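Local coordinates for uncharacterized protein (Exiguobacterium sibiricum, PDB 3B77) that is of unknown function but folds as a bacterial pleckstrin homology domain followed by a helical region that probably mediates oligomerisation, at residues G5-P10 with F32-K37; D26-Y31 with F43-L48; Y68-I73 with N179-G184; F134-L139 with D169-H174. All coordinates share one frame; numbering follows the deposited sequence.

In the fold
All four contacts hold one chain together; interactions 2 and 4 are buried, 1 and 3 partly buried. Interactions 1 and 2 share strand 30-35: the first holds the short edge strand 6-7 in the five-stranded sheet by backbone bonds, whereas the second relies mainly on polar side chains buried at a hairpin turn. Interaction 3, close to the centre of the chain, is looser, with ring contacts and a bridging water between two loops; it touches interaction 2 through Tyr68, Asn45 and Phe183. Interaction 4 is helix packing in the long hairpin, about 41 Å from interaction 1 between centres. Interactions 3 and 4 both reach a second subunit.

Interaction 1. Residues G5-P10 with F32-K37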
loop_
_atom_site.group_PDB
_atom_site.type_symbol
_atom_site.label_atom_id
_atom_site.label_comp_id
_atom_site.label_asym_id
_atom_site.label_seq_id
_atom_site.Cartn_x
_atom_site.Cartn_y
_atom_site.Cartn_z
ATOM N N GLY A 5 -43.523 49.898 16.349
ATOM C CA GLY A 5 -42.579 50.870 15.802
ATOM C C GLY A 5 -43.037 51.729 14.659
ATOM O O GLY A 5 -44.007 51.415 13.995
ATOM N N GLN A 6 -42.295 52.815 14.435
ATOM C CA GLN A 6 -42.599 53.789 13.393
ATOM C C GLN A 6 -41.467 53.880 12.381
ATOM O O GLN A 6 -40.312 54.044 12.749
ATOM C CB GLN A 6 -42.803 55.193 13.999
ATOM C CG GLN A 6 -43.874 55.321 15.105
ATOM C CD GLN A 6 -45.288 55.141 14.608
ATOM O OE1 GLN A 6 -45.669 55.665 13.570
ATOM N NE2 GLN A 6 -46.081 54.401 15.361
ATOM N N VAL A 7 -41.810 53.793 11.106
ATOM C CA VAL A 7 -40.856 54.036 10.050
ATOM C C VAL A 7 -40.555 55.527 10.047
ATOM O O VAL A 7 -41.470 56.355 9.934
ATOM C CB VAL A 7 -41.408 53.615 8.682
ATOM C CG1 VAL A 7 -40.413 53.945 7.575
ATOM C CG2 VAL A 7 -41.753 52.125 8.686
ATOM N N ILE A 8 -39.279 55.869 10.200
ATOM C CA ILE A 8 -38.856 57.257 10.239
ATOM C C ILE A 8 -38.580 57.745 8.818
ATOM O O ILE A 8 -38.072 57.005 7.990
ATOM C CB ILE A 8 -37.586 57.418 11.096
ATOM C CG1 ILE A 8 -37.768 56.818 12.509
ATOM C CG2 ILE A 8 -37.154 58.858 11.142
ATOM C CD1 ILE A 8 -38.977 57.285 13.279
ATOM N N HIS A 9 -38.912 58.998 8.549
ATOM C CA HIS A 9 -38.672 59.618 7.260
ATOM C C HIS A 9 -37.187 60.010 7.187
ATOM O O HIS A 9 -36.616 60.413 8.185
ATOM C CB HIS A 9 -39.560 60.863 7.129
ATOM C CG HIS A 9 -39.576 61.460 5.758
ATOM N ND1 HIS A 9 -38.627 62.359 5.325
ATOM C CD2 HIS A 9 -40.432 61.295 4.724
ATOM C CE1 HIS A 9 -38.887 62.710 4.080
ATOM N NE2 HIS A 9 -39.980 62.081 3.692
ATOM N N PRO A 10 -36.552 59.861 6.016
ATOM C CA PRO A 10 -35.164 60.263 5.761
ATOM C C PRO A 10 -34.713 61.623 6.297
ATOM O O PRO A 10 -33.544 61.786 6.650
ATOM C CB PRO A 10 -35.088 60.279 4.237
ATOM C CG PRO A 10 -36.062 59.259 3.805
ATOM C CD PRO A 10 -37.140 59.195 4.844
ATOM N N PHE A 32 -33.105 52.766 6.049
ATOM C CA PHE A 32 -34.391 52.452 6.641
ATOM C C PHE A 32 -34.248 52.447 8.140
ATOM O O PHE A 32 -33.346 51.816 8.669
ATOM C CB PHE A 32 -34.856 51.090 6.157
ATOM C CG PHE A 32 -36.353 50.964 6.078
ATOM C CD1 PHE A 32 -37.108 50.544 7.182
ATOM C CD2 PHE A 32 -37.020 51.267 4.898
ATOM C CE1 PHE A 32 -38.492 50.444 7.097
ATOM C CE2 PHE A 32 -38.375 51.152 4.819
ATOM C CZ PHE A 32 -39.113 50.739 5.915
ATOM N N LEU A 33 -35.117 53.174 8.824
ATOM C CA LEU A 33 -35.060 53.265 10.273
ATOM C C LEU A 33 -36.461 53.060 10.816
ATOM O O LEU A 33 -37.441 53.585 10.269
ATOM C CB LEU A 33 -34.462 54.602 10.707
ATOM C CG LEU A 33 -34.242 54.927 12.192
ATOM C CD1 LEU A 33 -33.393 53.934 12.934
ATOM C CD2 LEU A 33 -33.593 56.263 12.265
ATOM N N ILE A 34 -36.545 52.227 11.845
ATOM C CA ILE A 34 -37.774 51.933 12.546
ATOM C C ILE A 34 -37.464 52.246 13.992
ATOM O O ILE A 34 -36.496 51.721 14.568
ATOM C CB ILE A 34 -38.166 50.455 12.443
ATOM C CG1 ILE A 34 -38.511 50.088 10.994
ATOM C CG2 ILE A 34 -39.333 50.151 13.395
ATOM C CD1 ILE A 34 -38.679 48.608 10.749
ATOM N N LYS A 35 -38.250 53.152 14.558
ATOM C CA LYS A 35 -38.066 53.554 15.931
ATOM C C LYS A 35 -39.302 53.169 16.730
ATOM O O LYS A 35 -40.419 53.443 16.338
ATOM C CB LYS A 35 -37.786 55.062 16.029
ATOM C CG LYS A 35 -37.158 55.492 17.379
ATOM C CD LYS A 35 -37.086 57.023 17.549
ATOM C CE LYS A 35 -36.113 57.701 16.565
ATOM N NZ LYS A 35 -36.163 59.211 16.658
ATOM N N SER A 36 -39.061 52.474 17.824
ATOM C CA SER A 36 -40.060 52.147 18.805
ATOM C C SER A 36 -39.681 52.835 20.133
ATOM O O SER A 36 -38.638 53.497 20.269
ATOM C CB SER A 36 -40.152 50.628 18.959
ATOM O OG SER A 36 -40.037 50.193 20.309
ATOM N N LYS A 37 -40.563 52.687 21.105
ATOM C CA LYS A 37 -40.364 53.232 22.440
ATOM C C LYS A 37 -39.131 52.632 23.095
ATOM O O LYS A 37 -38.439 53.311 23.846
ATOM C CB LYS A 37 -41.614 52.922 23.284
ATOM C CG LYS A 37 -41.566 53.292 24.765
ATOM C CD LYS A 37 -42.899 52.966 25.459
ATOM C CE LYS A 37 -44.075 53.818 24.924
ATOM N NZ LYS A 37 -45.338 53.709 25.737
HETATM O O HOH W 1 -37.029 54.749 6.623
#
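Ile8 lies across Leu33 and Lys35, and its side chain can be followed outward atom by atom. CB sits beside the Leu33 carbonyl oxygen. CG1 is anti to the carbonyl carbon (chi1 -54°), which carries it to 4.0 Å from Leu33 CG, with Lys35 CB close by as well. At the tip, CD1 comes to 3.7 Å from Lys35 CB, so the isoleucine rests on the root of the lysine and leaves the ammonium end alone. Three backbone bonds fix the pairing beneath. Gln6 and Lys35 form an antiparallel hydrogen-bonded pair, with Gln6 N at 2.7 Å from Lys35 O and Lys35 N at 2.9 Å from Gln6 O; Ile8 N then reaches Leu33 O at 2.9 Å. This is how the short strand 6-7 joins the edge of the five-stranded sheet of the PH domain, while Gly5 continues the backbone bonding to Asp102 and Asp104 of strand 97-104 in the other sheet. Val7 and Ile34 make the non-hydrogen-bonded pair. The Val7 side chain runs obliquely to that of Phe32, and both its methyls touch the far end of the ring, CG1 at 3.8 Å from Phe32 CZ and CG2 at 4.0 Å from Phe32 CE1. His110 of helix 108-146 packs against this same valine and phenylalanine. An alanine at Val7 would probably open a gap beside the Phe32 ring, leaving CE1 and CZ without their methyl neighbours. Where the strands part, a water bridges the two segments, donating to Ile8 O and accepting a weak bond from Leu33 N.

Interaction 2. Residues D26-Y31 with F43-L48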
loop_
_atom_site.group_PDB
_atom_site.type_symbol
_atom_site.label_atom_id
_atom_site.label_comp_id
_atom_site.label_asym_id
_atom_site.label_seq_id
_atom_site.Cartn_x
_atom_site.Cartn_y
_atom_site.Cartn_z
ATOM N N ASP A 26 -16.829 56.034 6.967
ATOM C CA ASP A 26 -16.649 55.026 5.916
ATOM C C ASP A 26 -17.748 55.033 4.868
ATOM O O ASP A 26 -17.893 54.061 4.133
ATOM C CB ASP A 26 -16.559 53.629 6.519
ATOM C CG ASP A 26 -15.502 53.536 7.582
ATOM O OD1 ASP A 26 -15.732 54.074 8.682
ATOM O OD2 ASP A 26 -14.447 52.927 7.315
ATOM N N GLY A 27 -18.497 56.133 4.788
ATOM C CA GLY A 27 -19.554 56.290 3.797
ATOM C C GLY A 27 -20.798 55.447 4.051
ATOM O O GLY A 27 -21.599 55.201 3.137
ATOM N N GLU A 28 -20.975 55.015 5.292
ATOM C CA GLU A 28 -22.142 54.254 5.658
ATOM C C GLU A 28 -23.364 55.184 5.699
ATOM O O GLU A 28 -23.340 56.258 6.303
ATOM C CB GLU A 28 -21.943 53.561 7.001
ATOM C CG GLU A 28 -23.042 52.563 7.292
ATOM C CD GLU A 28 -22.910 51.928 8.630
ATOM O OE1 GLU A 28 -22.277 52.544 9.496
ATOM O OE2 GLU A 28 -23.475 50.825 8.837
ATOM N N LYS A 29 -24.440 54.736 5.062
ATOM C CA LYS A 29 -25.612 55.551 4.853
ATOM C C LYS A 29 -26.868 54.787 5.317
ATOM O O LYS A 29 -26.997 53.596 5.072
ATOM C CB LYS A 29 -25.638 55.924 3.366
ATOM C CG LYS A 29 -26.951 56.461 2.835
ATOM C CD LYS A 29 -26.807 57.040 1.423
ATOM C CE LYS A 29 -28.170 57.238 0.780
ATOM N NZ LYS A 29 -29.112 57.828 1.745
ATOM N N ILE A 30 -27.777 55.473 6.011
ATOM C CA ILE A 30 -29.009 54.847 6.534
ATOM C C ILE A 30 -30.061 54.799 5.453
ATOM O O ILE A 30 -30.351 55.814 4.846
ATOM C CB ILE A 30 -29.625 55.619 7.704
ATOM C CG1 ILE A 30 -28.621 55.822 8.841
ATOM C CG2 ILE A 30 -30.823 54.876 8.238
ATOM C CD1 ILE A 30 -29.126 56.707 9.981
ATOM N N TYR A 31 -30.621 53.618 5.207
ATOM C CA TYR A 31 -31.661 53.425 4.193
ATOM C C TYR A 31 -33.031 53.140 4.779
ATOM O O TYR A 31 -34.030 53.268 4.089
ATOM C CB TYR A 31 -31.278 52.301 3.242
ATOM C CG TYR A 31 -30.240 52.703 2.224
ATOM C CD1 TYR A 31 -28.896 52.582 2.507
ATOM C CD2 TYR A 31 -30.611 53.208 0.977
ATOM C CE1 TYR A 31 -27.936 52.944 1.600
ATOM C CE2 TYR A 31 -29.650 53.582 0.055
ATOM C CZ TYR A 31 -28.310 53.438 0.382
ATOM O OH TYR A 31 -27.314 53.782 -0.494
ATOM N N PHE A 43 -31.140 50.236 9.336
ATOM C CA PHE A 43 -30.646 49.436 8.217
ATOM C C PHE A 43 -29.815 50.312 7.294
ATOM O O PHE A 43 -30.342 51.201 6.651
ATOM C CB PHE A 43 -31.798 48.829 7.430
ATOM C CG PHE A 43 -32.633 47.856 8.220
ATOM C CD1 PHE A 43 -33.667 48.308 9.027
ATOM C CD2 PHE A 43 -32.385 46.502 8.149
ATOM C CE1 PHE A 43 -34.451 47.410 9.746
ATOM C CE2 PHE A 43 -33.142 45.609 8.839
ATOM C CZ PHE A 43 -34.186 46.052 9.651
ATOM N N THR A 44 -28.514 50.036 7.237
ATOM C CA THR A 44 -27.583 50.790 6.396
ATOM C C THR A 44 -27.110 49.898 5.254
ATOM O O THR A 44 -27.493 48.708 5.181
ATOM C CB THR A 44 -26.319 51.267 7.181
ATOM O OG1 THR A 44 -25.376 50.197 7.281
ATOM C CG2 THR A 44 -26.674 51.774 8.577
ATOM N N ASN A 45 -26.286 50.480 4.372
ATOM C CA ASN A 45 -25.694 49.739 3.270
ATOM C C ASN A 45 -24.724 48.667 3.731
ATOM O O ASN A 45 -24.518 47.689 3.034
ATOM C CB ASN A 45 -24.989 50.668 2.278
ATOM C CG ASN A 45 -23.971 51.546 2.928
ATOM O OD1 ASN A 45 -24.184 52.046 4.022
ATOM N ND2 ASN A 45 -22.862 51.746 2.267
ATOM N N LEU A 46 -24.157 48.830 4.920
ATOM C CA LEU A 46 -23.183 47.893 5.437
ATOM C C LEU A 46 -23.680 46.968 6.531
ATOM O O LEU A 46 -23.124 45.875 6.686
ATOM C CB LEU A 46 -21.978 48.648 5.984
ATOM C CG LEU A 46 -21.312 49.672 5.077
ATOM C CD1 LEU A 46 -20.339 50.515 5.917
ATOM C CD2 LEU A 46 -20.619 49.071 3.812
ATOM N N ALA A 47 -24.682 47.387 7.307
ATOM C CA ALA A 47 -25.075 46.642 8.514
ATOM C C ALA A 47 -26.443 46.994 9.054
ATOM O O ALA A 47 -27.070 47.982 8.616
ATOM C CB ALA A 47 -24.064 46.886 9.636
ATOM N N LEU A 48 -26.897 46.138 9.993
ATOM C CA LEU A 48 -28.030 46.420 10.886
ATOM C C LEU A 48 -27.441 46.954 12.237
ATOM O O LEU A 48 -26.692 46.267 12.957
ATOM C CB LEU A 48 -28.918 45.183 11.139
ATOM C CG LEU A 48 -29.963 45.314 12.269
ATOM C CD1 LEU A 48 -31.000 46.422 11.995
ATOM C CD2 LEU A 48 -30.649 43.954 12.571
#
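Glu28 and Thr44 meet in a buried polar contact, where the loop leading into strand 30-35 runs past the turn between strands 39-44 and 47-52. Thr44 OG1 gives its proton to Glu28 OE2 at 2.5 Å, arriving on the anti side of the carboxylate, 20° out of its plane. The glutamate reaches this far because CG is anti to the backbone N (chi1 -170°) and the chain beyond stays extended. The same Thr44 OG1 accepts from Leu46 N and, at 2.9 Å, from Ala47 N, an ST turn and ST motif in one, so three bonds grip the hydroxyl. With Thr44 N bonded to Ala47 O, this closes the beta turn linking two neighbouring strands of the PH-domain sheet. Arg65 forms a salt bridge with Glu28 OE2, which would probably offset the charge of the buried carboxylate. Asn45 OD1 takes Lys29 N at 2.9 Å, the donor standing 38° out of the amide carbonyl plane. Leu46 CD1 packs on Glu28 CB at 3.6 Å, and the Tyr31 ring lies obliquely against Asn45, CE1 at 3.8 Å from Asn45 CB. Further along, Ile30 and Thr44 form an antiparallel non-hydrogen-bonded pair, and Tyr31 N reaches Phe43 O at 2.8 Å.

Interaction 3. Residues Y68-I73 with N179-G184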
loop_
_atom_site.group_PDB
_atom_site.type_symbol
_atom_site.label_atom_id
_atom_site.label_comp_id
_atom_site.label_asym_id
_atom_site.label_seq_id
_atom_site.Cartn_x
_atom_site.Cartn_y
_atom_site.Cartn_z
ATOM N N TYR A 68 -23.485 42.948 7.235
ATOM C CA TYR A 68 -24.079 41.870 6.431
ATOM C C TYR A 68 -23.033 40.829 6.051
ATOM O O TYR A 68 -23.319 39.609 6.086
ATOM C CB TYR A 68 -24.739 42.428 5.155
ATOM C CG TYR A 68 -25.738 43.533 5.426
ATOM C CD1 TYR A 68 -26.737 43.376 6.385
ATOM C CD2 TYR A 68 -25.687 44.718 4.722
ATOM C CE1 TYR A 68 -27.658 44.395 6.639
ATOM C CE2 TYR A 68 -26.592 45.721 4.950
ATOM C CZ TYR A 68 -27.578 45.572 5.911
ATOM O OH TYR A 68 -28.464 46.602 6.144
ATOM N N ALA A 69 -21.834 41.336 5.710
ATOM C CA ALA A 69 -20.677 40.509 5.309
ATOM C C ALA A 69 -20.312 39.425 6.304
ATOM O O ALA A 69 -19.825 38.404 5.897
ATOM C CB ALA A 69 -19.464 41.377 5.025
ATOM N N HIS A 70 -20.525 39.646 7.591
ATOM C CA HIS A 70 -20.202 38.655 8.618
ATOM C C HIS A 70 -21.439 38.046 9.241
ATOM O O HIS A 70 -21.343 37.042 9.946
ATOM C CB HIS A 70 -19.351 39.288 9.724
ATOM C CG HIS A 70 -18.106 39.935 9.211
ATOM N ND1 HIS A 70 -17.138 39.232 8.520
ATOM C CD2 HIS A 70 -17.682 41.221 9.255
ATOM C CE1 HIS A 70 -16.173 40.061 8.154
ATOM N NE2 HIS A 70 -16.477 41.273 8.585
ATOM N N TYR A 71 -22.599 38.674 9.033
ATOM C CA TYR A 71 -23.865 38.166 9.567
ATOM C C TYR A 71 -24.877 38.108 8.440
ATOM O O TYR A 71 -25.533 39.090 8.145
ATOM C CB TYR A 71 -24.374 39.065 10.686
ATOM C CG TYR A 71 -23.439 39.171 11.843
ATOM C CD1 TYR A 71 -23.459 38.238 12.845
ATOM C CD2 TYR A 71 -22.534 40.193 11.926
ATOM C CE1 TYR A 71 -22.604 38.312 13.902
ATOM C CE2 TYR A 71 -21.673 40.283 12.977
ATOM C CZ TYR A 71 -21.701 39.333 13.960
ATOM O OH TYR A 71 -20.826 39.402 15.041
ATOM N N PRO A 72 -24.985 36.961 7.782
ATOM C CA PRO A 72 -25.977 36.794 6.715
ATOM C C PRO A 72 -27.461 36.842 7.117
ATOM O O PRO A 72 -27.856 36.365 8.200
ATOM C CB PRO A 72 -25.654 35.404 6.161
ATOM C CG PRO A 72 -24.259 35.114 6.634
ATOM C CD PRO A 72 -24.163 35.755 7.950
ATOM N N ILE A 73 -28.257 37.391 6.197
ATOM C CA ILE A 73 -29.706 37.513 6.343
ATOM C C ILE A 73 -30.356 36.301 5.746
ATOM O O ILE A 73 -29.975 35.871 4.667
ATOM C CB ILE A 73 -30.242 38.806 5.672
ATOM C CG1 ILE A 73 -29.639 40.028 6.383
ATOM C CG2 ILE A 73 -31.740 38.866 5.725
ATOM C CD1 ILE A 73 -29.973 41.314 5.763
ATOM N N ASN A 179 -18.487 37.407 -0.582
ATOM C CA ASN A 179 -18.898 37.945 0.720
ATOM C C ASN A 179 -18.906 39.454 0.591
ATOM O O ASN A 179 -18.152 40.128 1.294
ATOM C CB ASN A 179 -17.914 37.612 1.830
ATOM C CG ASN A 179 -17.872 36.176 2.149
ATOM O OD1 ASN A 179 -18.818 35.623 2.712
ATOM N ND2 ASN A 179 -16.739 35.561 1.866
ATOM N N GLN A 180 -19.743 39.995 -0.289
ATOM C CA GLN A 180 -19.762 41.439 -0.493
ATOM C C GLN A 180 -20.180 42.210 0.766
ATOM O O GLN A 180 -20.950 41.730 1.604
ATOM C CB GLN A 180 -20.570 41.816 -1.728
ATOM C CG GLN A 180 -22.051 41.977 -1.595
ATOM C CD GLN A 180 -22.729 42.277 -2.977
ATOM O OE1 GLN A 180 -22.463 41.592 -3.990
ATOM N NE2 GLN A 180 -23.603 43.292 -3.008
ATOM N N LYS A 181 -19.624 43.399 0.911
ATOM C CA LYS A 181 -19.851 44.204 2.106
ATOM C C LYS A 181 -21.057 45.127 1.987
ATOM O O LYS A 181 -21.823 45.288 2.939
ATOM C CB LYS A 181 -18.579 45.019 2.420
ATOM C CG LYS A 181 -17.563 44.194 3.182
ATOM C CD LYS A 181 -16.142 44.709 3.104
ATOM C CE LYS A 181 -15.298 44.135 4.291
ATOM N NZ LYS A 181 -15.710 42.732 4.732
ATOM N N ASP A 182 -21.213 45.686 0.791
ATOM C CA ASP A 182 -22.168 46.728 0.517
ATOM C C ASP A 182 -23.402 46.243 -0.276
ATOM O O ASP A 182 -23.293 45.631 -1.337
ATOM C CB ASP A 182 -21.440 47.827 -0.263
ATOM C CG ASP A 182 -22.134 49.128 -0.214
ATOM O OD1 ASP A 182 -23.369 49.171 -0.132
ATOM O OD2 ASP A 182 -21.429 50.132 -0.269
ATOM N N PHE A 183 -24.572 46.586 0.251
ATOM C CA PHE A 183 -25.850 46.206 -0.302
ATOM C C PHE A 183 -26.730 47.439 -0.409
ATOM O O PHE A 183 -27.966 47.347 -0.338
ATOM C CB PHE A 183 -26.502 45.166 0.615
ATOM C CG PHE A 183 -25.867 43.794 0.533
ATOM C CD1 PHE A 183 -26.245 42.903 -0.450
ATOM C CD2 PHE A 183 -24.907 43.394 1.457
ATOM C CE1 PHE A 183 -25.669 41.675 -0.527
ATOM C CE2 PHE A 183 -24.345 42.137 1.391
ATOM C CZ PHE A 183 -24.727 41.283 0.398
ATOM N N GLY A 184 -26.101 48.599 -0.576
ATOM C CA GLY A 184 -26.852 49.832 -0.729
ATOM C C GLY A 184 -27.788 49.788 -1.928
ATOM O O GLY A 184 -28.950 50.181 -1.833
HETATM O O HOH W 2 -21.232 44.407 5.435
#
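Tyr68 and Phe183 bring two loops together: one joins the two sheets of the PH domain, the other leads from helix 156-178 into helix 184-191, whose N-cap position Phe183 occupies. The apolar part of the contact is mostly theirs. The two side chains slide past each other in opposite directions, their ring planes 80° apart, and Tyr68 CD2 lies 3.6 Å from Phe183 CD2. CG of Phe183 is anti to its carbonyl carbon (chi1 -74°), and Tyr68 CB adds a second touch, 3.8 Å from Phe183 CE2. Ala69 CB meets Lys181 CG at 3.9 Å and also packs against a backbone oxygen, Gln180 O, at 3.7 Å.

No direct hydrogen bond crosses between the loops; a water does the bridging, accepting from Ala69 N and donating to Lys181 O at 2.7 Å. Tyr68 OH is engaged elsewhere, hydrogen-bonded to Thr44 O and to Tyr187 OH.

Toward the neighbouring subunit, Lys181 NZ makes a salt bridge with Glu127 of the second subunit and stands 4.2 Å from His70 NE2, while the His70 ring meets Tyr126 of that subunit edge-to-face.

Within the second loop, polar bonds shape the start of the helix. Asp182 OD1 accepts from Gly184 N, an Asx turn. Gln180 NE2 stands over one face of the Phe183 ring, toward its rim, and from there donates to Asp182 O at 2.9 Å.

Interaction 4. Residues F134-L139 with D169-H174; sequences FANSSL and DWLQGH
Trp170 reaches across to Ala135 with its indole N-H: NE1 is 2.8 Å from Ala135 O, and that oxygen lies close to the plane of the indole. CG of the tryptophan is anti to the backbone N (chi1 178°), which sends the root of the indole toward the other helix. Seen from the acceptor, the donor stands 49° above the carbonyl plane, on the face opposite Leu139 N, which makes the ordinary helical bond to the same oxygen. Leu139, its CG likewise anti to the backbone N, slides past the indole in the opposite direction and wedges CD1 between two partners, 3.6 Å from Trp170 CD1 and 3.6 Å from Leu171 CD2. The two helices form an antiparallel hairpin, their local axes 173° apart and 10.2 Å from each other at closest approach, within a region whose family is linked to oligomerisation. In keeping with that, Phe160 and Ser164 of a third subunit pack on Leu139 and Trp170. Ala135 CB makes a CH-pi contact over one face of the His174 ring, offset toward the rim and 3.4 Å from ND1, an atom that is hydrogen-bonded to Trp178 NE1. His174 NE2 in turn sits over a face of the Trp170 ring. A leucine in place of Trp170 would probably leave Ala135 O without its second donor and open a gap between Leu139 and the His174 ring. At the exposed margin, Asn136 OD1 is joined to Leu171 O by a water that donates to both, and OD1 also lies 4.0 Å from Leu171 CD2.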
loop_
_atom_site.group_PDB
_atom_site.type_symbol
_atom_site.label_atom_id
_atom_site.label_comp_id
_atom_site.label_asym_id
_atom_site.label_seq_id
_atom_site.Cartn_x
_atom_site.Cartn_y
_atom_site.Cartn_z
ATOM N N PHE A 134 -17.814 26.552 -5.327
ATOM C CA PHE A 134 -17.232 26.217 -6.642
ATOM C C PHE A 134 -15.826 26.782 -6.796
ATOM O O PHE A 134 -14.971 26.197 -7.503
ATOM C CB PHE A 134 -18.055 26.773 -7.828
ATOM C CG PHE A 134 -19.495 26.297 -7.896
ATOM C CD1 PHE A 134 -19.851 25.002 -7.559
ATOM C CD2 PHE A 134 -20.490 27.148 -8.350
ATOM C CE1 PHE A 134 -21.162 24.586 -7.649
ATOM C CE2 PHE A 134 -21.797 26.731 -8.441
ATOM C CZ PHE A 134 -22.129 25.459 -8.097
ATOM N N ALA A 135 -15.616 27.965 -6.219
ATOM C CA ALA A 135 -14.319 28.645 -6.276
ATOM C C ALA A 135 -13.240 27.769 -5.616
ATOM O O ALA A 135 -12.137 27.574 -6.198
ATOM C CB ALA A 135 -14.395 30.026 -5.621
ATOM N N ASN A 136 -13.592 27.171 -4.474
ATOM C CA ASN A 136 -12.639 26.364 -3.731
ATOM C C ASN A 136 -12.401 25.042 -4.409
ATOM O O ASN A 136 -11.249 24.583 -4.524
ATOM C CB ASN A 136 -13.083 26.141 -2.278
ATOM C CG ASN A 136 -13.170 27.457 -1.461
ATOM O OD1 ASN A 136 -12.536 28.481 -1.801
ATOM N ND2 ASN A 136 -13.968 27.420 -0.351
ATOM N N SER A 137 -13.490 24.431 -4.871
ATOM C CA SER A 137 -13.409 23.171 -5.587
ATOM C C SER A 137 -12.598 23.292 -6.843
ATOM O O SER A 137 -11.889 22.348 -7.193
ATOM C CB SER A 137 -14.811 22.648 -5.938
ATOM O OG SER A 137 -15.544 22.355 -4.760
ATOM N N SER A 138 -12.731 24.419 -7.551
ATOM C CA SER A 138 -11.940 24.619 -8.769
ATOM C C SER A 138 -10.464 24.698 -8.415
ATOM O O SER A 138 -9.604 24.282 -9.222
ATOM C CB SER A 138 -12.368 25.884 -9.570
ATOM O OG SER A 138 -13.759 25.845 -9.901
ATOM N N LEU A 139 -10.167 25.240 -7.229
ATOM C CA LEU A 139 -8.769 25.417 -6.821
ATOM C C LEU A 139 -8.111 24.060 -6.613
ATOM O O LEU A 139 -7.010 23.773 -7.115
ATOM C CB LEU A 139 -8.619 26.373 -5.627
ATOM C CG LEU A 139 -7.145 26.704 -5.324
ATOM C CD1 LEU A 139 -6.955 28.009 -4.604
ATOM C CD2 LEU A 139 -6.482 25.552 -4.550
ATOM N N ASP A 169 -4.262 34.980 -4.463
ATOM C CA ASP A 169 -5.183 35.858 -5.167
ATOM C C ASP A 169 -6.552 35.250 -5.439
ATOM O O ASP A 169 -7.552 35.942 -5.373
ATOM C CB ASP A 169 -4.584 36.301 -6.514
ATOM C CG ASP A 169 -3.414 37.274 -6.335
ATOM O OD1 ASP A 169 -3.367 37.908 -5.222
ATOM O OD2 ASP A 169 -2.577 37.439 -7.298
ATOM N N TRP A 170 -6.568 34.003 -5.859
ATOM C CA TRP A 170 -7.792 33.317 -6.127
ATOM C C TRP A 170 -8.586 33.161 -4.794
ATOM O O TRP A 170 -9.740 33.535 -4.707
ATOM C CB TRP A 170 -7.451 31.953 -6.732
ATOM C CG TRP A 170 -8.638 31.102 -7.020
ATOM C CD1 TRP A 170 -9.267 30.300 -6.152
ATOM C CD2 TRP A 170 -9.356 31.005 -8.257
ATOM N NE1 TRP A 170 -10.334 29.690 -6.747
ATOM C CE2 TRP A 170 -10.411 30.087 -8.049
ATOM C CE3 TRP A 170 -9.214 31.600 -9.510
ATOM C CZ2 TRP A 170 -11.349 29.772 -9.040
ATOM C CZ3 TRP A 170 -10.123 31.268 -10.512
ATOM C CH2 TRP A 170 -11.187 30.378 -10.267
ATOM N N LEU A 171 -7.954 32.682 -3.741
ATOM C CA LEU A 171 -8.714 32.455 -2.503
ATOM C C LEU A 171 -9.273 33.783 -2.012
ATOM O O LEU A 171 -10.421 33.870 -1.554
ATOM C CB LEU A 171 -7.838 31.808 -1.416
ATOM C CG LEU A 171 -7.433 30.369 -1.647
ATOM C CD1 LEU A 171 -6.710 29.749 -0.405
ATOM C CD2 LEU A 171 -8.695 29.594 -1.901
ATOM N N GLN A 172 -8.460 34.827 -2.204
ATOM C CA GLN A 172 -8.778 36.128 -1.685
ATOM C C GLN A 172 -9.808 36.845 -2.522
ATOM O O GLN A 172 -10.780 37.391 -1.998
ATOM C CB GLN A 172 -7.521 36.966 -1.649
ATOM C CG GLN A 172 -7.788 38.303 -1.027
ATOM C CD GLN A 172 -6.753 39.270 -1.378
ATOM O OE1 GLN A 172 -6.382 39.364 -2.574
ATOM N NE2 GLN A 172 -6.269 40.052 -0.359
ATOM N N GLY A 173 -9.556 36.902 -3.823
ATOM C CA GLY A 173 -10.478 37.544 -4.760
ATOM C C GLY A 173 -11.864 36.983 -4.561
ATOM O O GLY A 173 -12.802 37.708 -4.431
ATOM N N HIS A 174 -11.977 35.678 -4.475
ATOM C CA HIS A 174 -13.257 35.043 -4.351
ATOM C C HIS A 174 -13.906 35.304 -3.000
ATOM O O HIS A 174 -15.118 35.526 -2.949
ATOM C CB HIS A 174 -13.156 33.534 -4.669
ATOM C CG HIS A 174 -13.021 33.240 -6.145
ATOM N ND1 HIS A 174 -14.111 33.097 -6.970
ATOM C CD2 HIS A 174 -11.934 33.104 -6.942
ATOM C CE1 HIS A 174 -13.708 32.868 -8.206
ATOM N NE2 HIS A 174 -12.387 32.869 -8.219
HETATM O O HOH W 3 -12.398 31.399 -0.930
#